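Local coordinates for protein calreticulin, putative (PDB 5HCF) that probably acts as a chaperone that binds carbohydrate and peptide through a globular domain of legume-lectin fold, at residues A[4-9]-A[54-59]; A[69-74]-A[86-91]; A[77-82]-A[215-220]; A[116-121]-A[139-144]. All coordinates share one frame; numbering follows the deposited sequence.

Contact 1: A[4-9]-A[54-59]; sequences FHEEFK and LSTAFP
F4 and F58 carry this contact as an edge-to-face aromatic pair. The ring centroids lie 5.2 Å apart with the planes at 76°, and F58 presents its CD1–CE1 edge to one face of F4. The closest atoms are CD1 of F4 and CD1 of F58, 3.8 Å apart; the latter stands above the F4 plane but offset toward its rim. F4 is placed for this by its first torsion, with CG anti to the backbone N (chi1 180°). A T-shaped pair sets weakly positive C-H bonds against a pi cloud, so phenylalanine suits both places in a dry interior.

Two aliphatic groups of 54-59 also touch F4. P59 brings CD to the edge of the ring, 4.0 Å from CD1 of F4, and T56 meets it tip to tip, its CG2 methyl 4.1 Å from CZ of F4. Threonine is apt here because its methyl meets CZ while OG1 hydrogen-bonds the backbone O of H13.

No hydrogen bond crosses the contact; the polar groups are satisfied within 4-9 or by residues outside both segments. F8 N donates to the anti lone pair of E6 OE2 at 2.9 Å, while E6 OE1 accepts from H13 and W14; the buried carboxylate is thus held at both oxygens. CG of E6 also lies over the centre of the F8 ring.

The two segments belong to different layers of a sandwich. Strand 2-6 pairs with 223-230 in one sheet and strand 50-62 with 208-217 in the other; I227 and I229 from the first and V211 from the second extend the same core.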
# COMPACT_ATOMS: atom_id res chain seq x y z
N PHE A 4 6.33 -2.94 12.85
CA PHE A 4 4.88 -2.92 12.86
C PHE A 4 4.29 -4.07 12.05
O PHE A 4 4.80 -4.41 10.99
CB PHE A 4 4.39 -1.58 12.31
CG PHE A 4 2.90 -1.44 12.27
CD1 PHE A 4 2.20 -1.00 13.38
CD2 PHE A 4 2.19 -1.72 11.11
CE1 PHE A 4 0.82 -0.86 13.35
CE2 PHE A 4 0.82 -1.58 11.07
CZ PHE A 4 0.13 -1.16 12.19
N HIS A 5 3.23 -4.67 12.58
CA HIS A 5 2.54 -5.74 11.89
C HIS A 5 1.07 -5.78 12.28
O HIS A 5 0.70 -6.34 13.31
CB HIS A 5 3.19 -7.09 12.20
CG HIS A 5 2.58 -8.24 11.45
ND1 HIS A 5 2.89 -9.56 11.72
CD2 HIS A 5 1.70 -8.27 10.42
CE1 HIS A 5 2.21 -10.34 10.91
NE2 HIS A 5 1.48 -9.58 10.11
N GLU A 6 0.23 -5.17 11.45
CA GLU A 6 -1.21 -5.21 11.68
C GLU A 6 -1.81 -6.51 11.14
O GLU A 6 -1.82 -6.74 9.94
CB GLU A 6 -1.90 -4.01 11.02
CG GLU A 6 -3.39 -3.93 11.30
CD GLU A 6 -3.69 -3.92 12.79
OE1 GLU A 6 -3.49 -2.86 13.43
OE2 GLU A 6 -4.13 -4.96 13.32
N GLU A 7 -2.31 -7.34 12.05
CA GLU A 7 -2.91 -8.62 11.67
C GLU A 7 -4.41 -8.47 11.47
O GLU A 7 -5.07 -9.36 10.91
CB GLU A 7 -2.62 -9.69 12.72
CG GLU A 7 -1.17 -10.12 12.77
CD GLU A 7 -0.80 -10.77 14.08
OE1 GLU A 7 -0.73 -10.06 15.10
OE2 GLU A 7 -0.58 -12.00 14.08
N PHE A 8 -4.94 -7.35 11.93
CA PHE A 8 -6.38 -7.10 11.90
C PHE A 8 -7.14 -8.24 12.54
O PHE A 8 -8.14 -8.73 12.00
CB PHE A 8 -6.85 -6.87 10.46
CG PHE A 8 -6.60 -5.48 9.96
CD1 PHE A 8 -7.04 -4.38 10.69
CD2 PHE A 8 -5.91 -5.26 8.78
CE1 PHE A 8 -6.81 -3.09 10.25
CE2 PHE A 8 -5.68 -3.96 8.33
CZ PHE A 8 -6.14 -2.88 9.06
N LYS A 9 -6.65 -8.68 13.70
CA LYS A 9 -7.40 -9.61 14.53
C LYS A 9 -8.48 -8.82 15.25
O LYS A 9 -9.53 -9.35 15.63
CB LYS A 9 -6.48 -10.31 15.54
CG LYS A 9 -5.72 -11.49 14.96
CD LYS A 9 -4.76 -12.09 15.97
CE LYS A 9 -3.95 -13.22 15.36
NZ LYS A 9 -2.97 -13.79 16.32
N LEU A 54 -9.97 5.34 7.84
CA LEU A 54 -9.61 4.93 9.19
C LEU A 54 -8.11 4.70 9.30
O LEU A 54 -7.44 4.35 8.32
CB LEU A 54 -10.41 3.69 9.61
CG LEU A 54 -10.41 2.45 8.71
CD1 LEU A 54 -9.14 1.65 8.84
CD2 LEU A 54 -11.62 1.58 9.01
N SER A 55 -7.57 4.90 10.50
CA SER A 55 -6.13 4.91 10.70
C SER A 55 -5.74 4.41 12.08
O SER A 55 -6.56 4.33 12.98
CB SER A 55 -5.58 6.33 10.49
OG SER A 55 -6.37 7.30 11.15
N THR A 56 -4.47 4.06 12.22
CA THR A 56 -3.93 3.68 13.51
C THR A 56 -2.51 4.24 13.63
O THR A 56 -1.83 4.45 12.62
CB THR A 56 -3.92 2.15 13.72
OG1 THR A 56 -3.62 1.86 15.09
CG2 THR A 56 -2.88 1.49 12.82
N ALA A 57 -2.08 4.49 14.86
CA ALA A 57 -0.76 5.06 15.09
C ALA A 57 0.27 3.98 15.34
O ALA A 57 -0.00 3.00 16.04
CB ALA A 57 -0.81 6.04 16.26
N PHE A 58 1.46 4.15 14.76
CA PHE A 58 2.58 3.28 15.06
C PHE A 58 2.93 3.44 16.54
O PHE A 58 2.95 4.56 17.05
CB PHE A 58 3.79 3.63 14.19
CG PHE A 58 3.52 3.58 12.71
CD1 PHE A 58 2.93 2.47 12.14
CD2 PHE A 58 3.87 4.64 11.90
CE1 PHE A 58 2.69 2.42 10.77
CE2 PHE A 58 3.63 4.60 10.54
CZ PHE A 58 3.04 3.49 9.97
N PRO A 59 3.22 2.33 17.23
CA PRO A 59 3.58 2.40 18.65
C PRO A 59 4.81 3.28 18.84
O PRO A 59 4.90 4.03 19.81
CB PRO A 59 3.87 0.94 19.02
CG PRO A 59 3.30 0.11 17.91
CD PRO A 59 3.32 0.96 16.69

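Contact 2: A[69-74]-A[86-91]; sequences LVVSFS and GYIKLL
F73 and I88 meet through matching first torsions: in each, the gamma atom (CG of F73, chi1 78°; CG1 of I88, chi1 73°) sits between the backbone N and the carbonyl carbon. That rotation leaves CG2 of I88 anti to its own carbonyl carbon, where it stands over the middle of the F73 ring. The methyl is 3.7 Å from the ring centroid and only 10° off the normal, a nearly ideal CH-pi contact. The two side chains overlap flank to flank, pointing in opposing directions, and CD1 of I88 comes within 3.8 Å of CD1 of F73.

The edge of the same ring is used differently. O of G86 lies in the ring plane, 3.2 Å from CE2 of F73, where the partly positive ring hydrogens probably make a mild electrostatic partner for a carbonyl. Farther along, V71 and L90 reach tip to tip, CG2 of V71 being 3.7 Å from CD1 of L90. Branched aliphatic residues fit here because their methyls meet between strands 69-74 and 88-91, whose axes approach to 9.7 Å.

The chemistry is that of the hydrophobic core of a beta-sandwich: dispersion and CH-pi contacts, without a hydrogen bond between the strands. The inward V71, F73, I88 and L90 join the layers by apolar contact, while Y87 and K89 point from the other side of their strand, where K89 forms a salt bridge with D214.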
# COMPACT_ATOMS: atom_id res chain seq x y z
N LEU A 69 13.62 0.61 4.18
CA LEU A 69 12.26 0.65 4.66
C LEU A 69 11.42 -0.24 3.76
O LEU A 69 11.40 -0.06 2.54
CB LEU A 69 11.71 2.08 4.67
CG LEU A 69 10.28 2.23 5.20
CD1 LEU A 69 10.24 1.93 6.69
CD2 LEU A 69 9.72 3.61 4.92
N VAL A 70 10.76 -1.22 4.36
CA VAL A 70 9.94 -2.17 3.62
C VAL A 70 8.50 -2.12 4.08
O VAL A 70 8.21 -2.23 5.28
CB VAL A 70 10.47 -3.61 3.76
CG1 VAL A 70 9.70 -4.56 2.86
CG2 VAL A 70 11.96 -3.66 3.44
N VAL A 71 7.58 -1.96 3.13
CA VAL A 71 6.15 -1.92 3.39
C VAL A 71 5.45 -3.07 2.68
O VAL A 71 5.68 -3.31 1.50
CB VAL A 71 5.51 -0.59 2.94
CG1 VAL A 71 4.17 -0.38 3.63
CG2 VAL A 71 6.44 0.57 3.21
N SER A 72 4.60 -3.78 3.40
CA SER A 72 3.86 -4.88 2.81
C SER A 72 2.45 -4.96 3.37
O SER A 72 2.22 -4.66 4.55
CB SER A 72 4.60 -6.20 3.05
OG SER A 72 4.09 -7.23 2.22
N PHE A 73 1.50 -5.35 2.52
CA PHE A 73 0.13 -5.61 2.95
C PHE A 73 -0.59 -6.37 1.85
O PHE A 73 -0.12 -6.41 0.71
CB PHE A 73 -0.60 -4.31 3.27
CG PHE A 73 -1.08 -3.55 2.06
CD1 PHE A 73 -0.20 -2.76 1.33
CD2 PHE A 73 -2.40 -3.63 1.65
CE1 PHE A 73 -0.64 -2.06 0.21
CE2 PHE A 73 -2.84 -2.93 0.54
CZ PHE A 73 -1.96 -2.15 -0.18
N SER A 74 -1.71 -6.98 2.19
CA SER A 74 -2.50 -7.71 1.20
C SER A 74 -3.92 -7.15 1.11
O SER A 74 -4.47 -6.67 2.09
CB SER A 74 -2.55 -9.20 1.54
OG SER A 74 -3.14 -9.41 2.81
N GLY A 86 -7.64 -0.16 -3.19
CA GLY A 86 -7.17 -1.13 -2.21
C GLY A 86 -5.77 -0.78 -1.77
O GLY A 86 -4.95 -1.66 -1.50
N TYR A 87 -5.49 0.51 -1.69
CA TYR A 87 -4.16 1.00 -1.34
C TYR A 87 -4.14 1.60 0.07
O TYR A 87 -5.16 2.07 0.56
CB TYR A 87 -3.70 2.04 -2.35
CG TYR A 87 -4.71 3.14 -2.59
CD1 TYR A 87 -4.76 4.26 -1.77
CD2 TYR A 87 -5.62 3.06 -3.64
CE1 TYR A 87 -5.69 5.27 -1.98
CE2 TYR A 87 -6.55 4.06 -3.86
CZ TYR A 87 -6.58 5.16 -3.03
OH TYR A 87 -7.50 6.16 -3.25
N ILE A 88 -2.97 1.58 0.69
CA ILE A 88 -2.80 2.17 2.02
C ILE A 88 -1.91 3.41 1.95
O ILE A 88 -1.26 3.66 0.93
CB ILE A 88 -2.17 1.17 3.02
CG1 ILE A 88 -0.69 0.97 2.70
CG2 ILE A 88 -2.93 -0.15 3.00
CD1 ILE A 88 0.06 0.14 3.72
N LYS A 89 -1.89 4.17 3.04
CA LYS A 89 -1.06 5.37 3.13
C LYS A 89 -0.21 5.37 4.39
O LYS A 89 -0.65 4.91 5.45
CB LYS A 89 -1.92 6.63 3.09
CG LYS A 89 -2.70 6.84 1.79
CD LYS A 89 -3.54 8.10 1.88
CE LYS A 89 -4.05 8.53 0.53
NZ LYS A 89 -4.85 9.78 0.62
N LEU A 90 1.00 5.90 4.28
CA LEU A 90 1.86 6.11 5.45
C LEU A 90 2.02 7.61 5.67
O LEU A 90 2.44 8.33 4.77
CB LEU A 90 3.22 5.42 5.25
CG LEU A 90 3.17 3.96 4.81
CD1 LEU A 90 4.58 3.40 4.63
CD2 LEU A 90 2.39 3.12 5.81
N LEU A 91 1.67 8.08 6.87
CA LEU A 91 1.56 9.51 7.10
C LEU A 91 2.39 9.98 8.29
O LEU A 91 2.51 9.27 9.29
CB LEU A 91 0.10 9.90 7.33
CG LEU A 91 -0.96 9.28 6.41
CD1 LEU A 91 -1.61 8.06 7.05
CD2 LEU A 91 -2.01 10.32 6.05

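Contact 3: A[77-82]-A[215-220]; sequences HEQDLK and VWQVES
Q79 and E219 meet side chain to backbone: NE2 of Q79 donates to O of E219 at 2.9 Å in an almost straight bond (172°), the acceptor lying in the glutamine amide plane. The bend of the Q79 chain (chi2 -94°) turns CD aside; CB and CG lie close against O of S220. Q217 crosses Q79 at about a right angle, their amide planes 70° apart. The NE2 atoms of Q79 and Q217, 3.0 Å apart, are both donors as modelled, so this approach is not a bond.

The E219 side chain lies at a slant to that of K82. OE1 of E219 takes N of K82 at 2.9 Å from above the carboxylate plane and also accepts from N of C83, so an acidic residue suits a turn that offers two successive N-H groups. L81 inserts CD1 3.3 Å from O of E219, and its CD2 covers the centre of the H77 ring.

Segment 77-82 is the loop from strand 69-76 to strand 83-91, and 215-220 covers the end of strand 208-217 and the start of the link to strand 223-230. S222 binds H77 and Q79, and C83, next after K82, is disulfide-bonded to C114.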
# COMPACT_ATOMS: atom_id res chain seq x y z
N HIS A 77 -9.94 -8.71 -3.22
CA HIS A 77 -11.15 -8.20 -3.85
C HIS A 77 -12.02 -9.35 -4.33
O HIS A 77 -12.10 -9.62 -5.53
CB HIS A 77 -10.80 -7.30 -5.04
CG HIS A 77 -9.99 -6.09 -4.67
ND1 HIS A 77 -10.38 -5.20 -3.70
CD2 HIS A 77 -8.80 -5.64 -5.15
CE1 HIS A 77 -9.47 -4.24 -3.60
NE2 HIS A 77 -8.51 -4.49 -4.47
N GLU A 78 -12.69 -10.03 -3.40
CA GLU A 78 -13.49 -11.21 -3.71
C GLU A 78 -14.86 -10.86 -4.29
O GLU A 78 -15.58 -11.73 -4.78
CB GLU A 78 -13.67 -12.08 -2.46
CG GLU A 78 -14.19 -11.32 -1.24
CD GLU A 78 -14.77 -12.23 -0.18
OE1 GLU A 78 -14.20 -13.32 0.05
OE2 GLU A 78 -15.79 -11.86 0.44
N GLN A 79 -15.20 -9.58 -4.26
CA GLN A 79 -16.55 -9.12 -4.61
C GLN A 79 -16.83 -8.91 -6.10
O GLN A 79 -17.96 -8.59 -6.46
CB GLN A 79 -16.86 -7.83 -3.85
CG GLN A 79 -16.06 -6.63 -4.30
CD GLN A 79 -14.82 -6.43 -3.45
OE1 GLN A 79 -14.17 -7.40 -3.04
NE2 GLN A 79 -14.49 -5.18 -3.17
N ASP A 80 -15.82 -9.08 -6.95
CA ASP A 80 -15.91 -8.67 -8.36
C ASP A 80 -15.84 -7.16 -8.43
O ASP A 80 -16.82 -6.48 -8.72
CB ASP A 80 -17.20 -9.16 -9.04
CG ASP A 80 -17.14 -10.63 -9.40
OD1 ASP A 80 -16.06 -11.09 -9.83
OD2 ASP A 80 -18.18 -11.32 -9.28
N LEU A 81 -14.65 -6.64 -8.16
CA LEU A 81 -14.45 -5.21 -8.13
C LEU A 81 -14.43 -4.67 -9.55
O LEU A 81 -13.78 -5.24 -10.42
CB LEU A 81 -13.14 -4.88 -7.40
CG LEU A 81 -12.77 -3.41 -7.18
CD1 LEU A 81 -13.78 -2.74 -6.27
CD2 LEU A 81 -11.37 -3.31 -6.62
N LYS A 82 -15.18 -3.60 -9.79
CA LYS A 82 -15.12 -2.88 -11.06
C LYS A 82 -14.52 -1.49 -10.84
O LYS A 82 -13.67 -1.06 -11.61
CB LYS A 82 -16.50 -2.76 -11.71
CG LYS A 82 -17.11 -4.10 -12.10
CD LYS A 82 -16.23 -4.75 -13.17
CE LYS A 82 -16.81 -6.04 -13.69
NZ LYS A 82 -17.40 -5.82 -15.05
N VAL A 215 -9.86 5.04 0.93
CA VAL A 215 -10.24 4.55 -0.39
C VAL A 215 -11.71 4.79 -0.70
O VAL A 215 -12.53 4.94 0.20
CB VAL A 215 -9.96 3.04 -0.56
CG1 VAL A 215 -8.49 2.75 -0.33
CG2 VAL A 215 -10.82 2.23 0.40
N TRP A 216 -12.03 4.82 -1.99
CA TRP A 216 -13.40 4.84 -2.47
C TRP A 216 -13.72 3.49 -3.10
O TRP A 216 -12.91 2.95 -3.85
CB TRP A 216 -13.62 5.98 -3.47
CG TRP A 216 -14.78 5.77 -4.40
CD1 TRP A 216 -14.74 5.24 -5.67
CD2 TRP A 216 -16.16 6.07 -4.15
NE1 TRP A 216 -16.00 5.21 -6.21
CE2 TRP A 216 -16.89 5.71 -5.30
CE3 TRP A 216 -16.84 6.62 -3.06
CZ2 TRP A 216 -18.27 5.88 -5.39
CZ3 TRP A 216 -18.21 6.79 -3.15
CH2 TRP A 216 -18.91 6.42 -4.31
N GLN A 217 -14.90 2.95 -2.78
CA GLN A 217 -15.33 1.68 -3.37
C GLN A 217 -16.77 1.72 -3.85
O GLN A 217 -17.68 2.06 -3.09
CB GLN A 217 -15.17 0.52 -2.39
CG GLN A 217 -13.76 -0.05 -2.30
CD GLN A 217 -13.75 -1.42 -1.64
OE1 GLN A 217 -14.05 -1.56 -0.45
NE2 GLN A 217 -13.43 -2.44 -2.41
N VAL A 218 -16.97 1.38 -5.12
CA VAL A 218 -18.31 1.18 -5.66
C VAL A 218 -18.83 -0.19 -5.23
O VAL A 218 -19.82 -0.29 -4.52
CB VAL A 218 -18.35 1.27 -7.19
CG1 VAL A 218 -19.76 0.99 -7.69
CG2 VAL A 218 -17.88 2.64 -7.67
N GLU A 219 -18.14 -1.24 -5.68
CA GLU A 219 -18.43 -2.59 -5.22
C GLU A 219 -17.54 -2.92 -4.03
O GLU A 219 -16.34 -3.14 -4.19
CB GLU A 219 -18.22 -3.61 -6.35
CG GLU A 219 -18.96 -3.29 -7.65
CD GLU A 219 -18.25 -2.24 -8.51
OE1 GLU A 219 -17.05 -1.96 -8.27
OE2 GLU A 219 -18.89 -1.70 -9.43
N SER A 220 -18.12 -2.93 -2.84
CA SER A 220 -17.34 -3.14 -1.62
C SER A 220 -17.14 -4.63 -1.32
O SER A 220 -17.61 -5.48 -2.07
CB SER A 220 -18.00 -2.44 -0.44
OG SER A 220 -17.12 -2.36 0.67

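Contact 4: A[116-121]-A[139-144]; sequences SQNRVH and FPEDKL
N118 and R119, at the start of strand 117-126, run past the irregular segment 139-144, whose nearest approach in backbone terms brings CA of R119 within 6.2 Å of CA of F139. In N118, chi1 of 180° sets CG anti to the backbone N, and the amide reaches F139 and acts as a substitute peptide group. Its OD1 accepts from N of F139 at 2.9 Å, while its ND2 donates to O of the same residue at 3.2 Å. Asparagine suits this place because one short, rigid amide supplies an acceptor and a donor together, gripping both polar backbone atoms of F139.

The second N-H of the amide is directed to E141. ND2 of N118 lies 2.8 Å from OE1 of E141, meeting the carboxylate on its anti side, with the two side chains tip to tip. An extended glutamate reaches this far from the loop, and OE1 also has a long, weak ion pair with R138.

The F139 ring lies beneath the same amide, tilted 37° from it; ND2 of N118 stands 3.5 Å above one face, offset toward the rim. On the apolar side, CG2 of V120 packs 4.0 Å from CB of F139, and Y148 touches both residues. Within the loop, D142 makes an Asx turn by accepting from N of L144.

Three bonds therefore hold one buried amide, fixing its rotation and its oxygen-nitrogen assignment. The nearby carboxylate probably polarises the N-H that it accepts, and the F139 ring against one side of the amide may favour these bonds.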
# COMPACT_ATOMS: atom_id res chain seq x y z
N SER A 116 -11.81 0.19 -17.08
CA SER A 116 -10.68 -0.41 -17.78
C SER A 116 -9.36 0.15 -17.26
O SER A 116 -8.28 -0.18 -17.76
CB SER A 116 -10.81 -0.19 -19.29
OG SER A 116 -10.90 1.19 -19.58
N GLN A 117 -9.46 1.01 -16.26
CA GLN A 117 -8.31 1.62 -15.62
C GLN A 117 -7.80 0.75 -14.46
O GLN A 117 -8.57 0.37 -13.57
CB GLN A 117 -8.69 3.02 -15.14
CG GLN A 117 -7.56 3.80 -14.49
CD GLN A 117 -8.04 5.11 -13.91
OE1 GLN A 117 -8.33 5.21 -12.71
NE2 GLN A 117 -8.14 6.13 -14.76
N ASN A 118 -6.50 0.47 -14.45
CA ASN A 118 -5.91 -0.45 -13.47
C ASN A 118 -4.42 -0.19 -13.29
O ASN A 118 -3.65 -0.23 -14.25
CB ASN A 118 -6.14 -1.91 -13.90
CG ASN A 118 -5.55 -2.93 -12.93
OD1 ASN A 118 -4.42 -2.80 -12.46
ND2 ASN A 118 -6.32 -3.98 -12.65
N ARG A 119 -4.00 0.07 -12.05
CA ARG A 119 -2.58 0.25 -11.76
C ARG A 119 -2.27 0.04 -10.28
O ARG A 119 -3.17 0.10 -9.43
CB ARG A 119 -2.11 1.64 -12.18
CG ARG A 119 -2.46 2.74 -11.19
CD ARG A 119 -1.81 4.05 -11.60
NE ARG A 119 -0.36 3.95 -11.61
CZ ARG A 119 0.47 4.97 -11.80
NH1 ARG A 119 -0.00 6.19 -11.98
NH2 ARG A 119 1.78 4.76 -11.80
N VAL A 120 -1.00 -0.18 -9.99
CA VAL A 120 -0.53 -0.19 -8.61
C VAL A 120 0.07 1.18 -8.29
O VAL A 120 1.02 1.61 -8.93
CB VAL A 120 0.52 -1.29 -8.37
CG1 VAL A 120 0.99 -1.28 -6.92
CG2 VAL A 120 -0.04 -2.66 -8.76
N HIS A 121 -0.49 1.85 -7.29
CA HIS A 121 0.00 3.16 -6.91
C HIS A 121 1.28 3.05 -6.11
O HIS A 121 1.35 2.30 -5.13
CB HIS A 121 -1.02 3.92 -6.06
CG HIS A 121 -2.19 4.43 -6.84
ND1 HIS A 121 -2.07 5.34 -7.86
CD2 HIS A 121 -3.52 4.17 -6.73
CE1 HIS A 121 -3.26 5.62 -8.36
NE2 HIS A 121 -4.16 4.92 -7.68
N PHE A 139 -2.56 -4.78 -11.55
CA PHE A 139 -2.66 -5.85 -10.56
C PHE A 139 -3.68 -6.87 -11.02
O PHE A 139 -4.57 -6.54 -11.81
CB PHE A 139 -3.01 -5.29 -9.17
CG PHE A 139 -4.43 -4.79 -9.06
CD1 PHE A 139 -4.74 -3.48 -9.39
CD2 PHE A 139 -5.44 -5.63 -8.60
CE1 PHE A 139 -6.04 -3.02 -9.28
CE2 PHE A 139 -6.73 -5.17 -8.49
CZ PHE A 139 -7.04 -3.86 -8.83
N PRO A 140 -3.56 -8.12 -10.54
CA PRO A 140 -4.41 -9.21 -11.02
C PRO A 140 -5.88 -8.97 -10.70
O PRO A 140 -6.22 -8.61 -9.58
CB PRO A 140 -3.87 -10.44 -10.27
CG PRO A 140 -2.56 -10.02 -9.67
CD PRO A 140 -2.60 -8.55 -9.51
N GLU A 141 -6.73 -9.17 -11.70
CA GLU A 141 -8.15 -8.89 -11.55
C GLU A 141 -8.90 -10.18 -11.29
O GLU A 141 -9.54 -10.73 -12.19
CB GLU A 141 -8.68 -8.17 -12.78
CG GLU A 141 -8.19 -6.74 -12.89
CD GLU A 141 -8.71 -6.02 -14.11
OE1 GLU A 141 -8.45 -4.80 -14.22
OE2 GLU A 141 -9.39 -6.67 -14.94
N ASP A 142 -8.82 -10.65 -10.06
CA ASP A 142 -9.51 -11.86 -9.64
C ASP A 142 -9.94 -11.72 -8.19
O ASP A 142 -9.73 -10.67 -7.58
CB ASP A 142 -8.62 -13.09 -9.84
CG ASP A 142 -7.29 -12.99 -9.10
OD1 ASP A 142 -7.24 -12.34 -8.04
OD2 ASP A 142 -6.29 -13.56 -9.60
N LYS A 143 -10.54 -12.77 -7.64
CA LYS A 143 -11.07 -12.73 -6.29
C LYS A 143 -10.07 -13.21 -5.24
O LYS A 143 -10.39 -13.28 -4.05
CB LYS A 143 -12.35 -13.57 -6.20
CG LYS A 143 -13.48 -13.06 -7.08
CD LYS A 143 -14.69 -13.97 -7.00
CE LYS A 143 -15.83 -13.41 -7.84
NZ LYS A 143 -17.15 -13.95 -7.41
N LEU A 144 -8.85 -13.52 -5.67
CA LEU A 144 -7.85 -14.06 -4.76
C LEU A 144 -7.11 -12.97 -3.97
O LEU A 144 -7.13 -11.79 -4.34
CB LEU A 144 -6.84 -14.90 -5.53
CG LEU A 144 -7.38 -16.11 -6.29
CD1 LEU A 144 -6.33 -16.64 -7.25
CD2 LEU A 144 -7.81 -17.20 -5.32

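In the fold
Contacts 1 and 2 are neighbouring parts of one sandwich core, centres 11 Å apart, joined where CZ of F58 meets CD2 of L90 at 4.2 Å. Contacts 3 and 4, also 11 Å apart between centres, tie down loops at one end of the sandwich. There CD2 of H77 packs 4.0 Å from CE2 of F139, and D80 forms a long, weak ion pair with K143. Contact 2 reaches contact 4 through Y87, edge-to-face with H121, and contact 3 through V215. Y87 is also about 3 Å at its nearest atoms from a bound acetic acid, probably from the crystallisation liquor, on the sheet face that in relatives carries the glycan site, so a similar site is probable here.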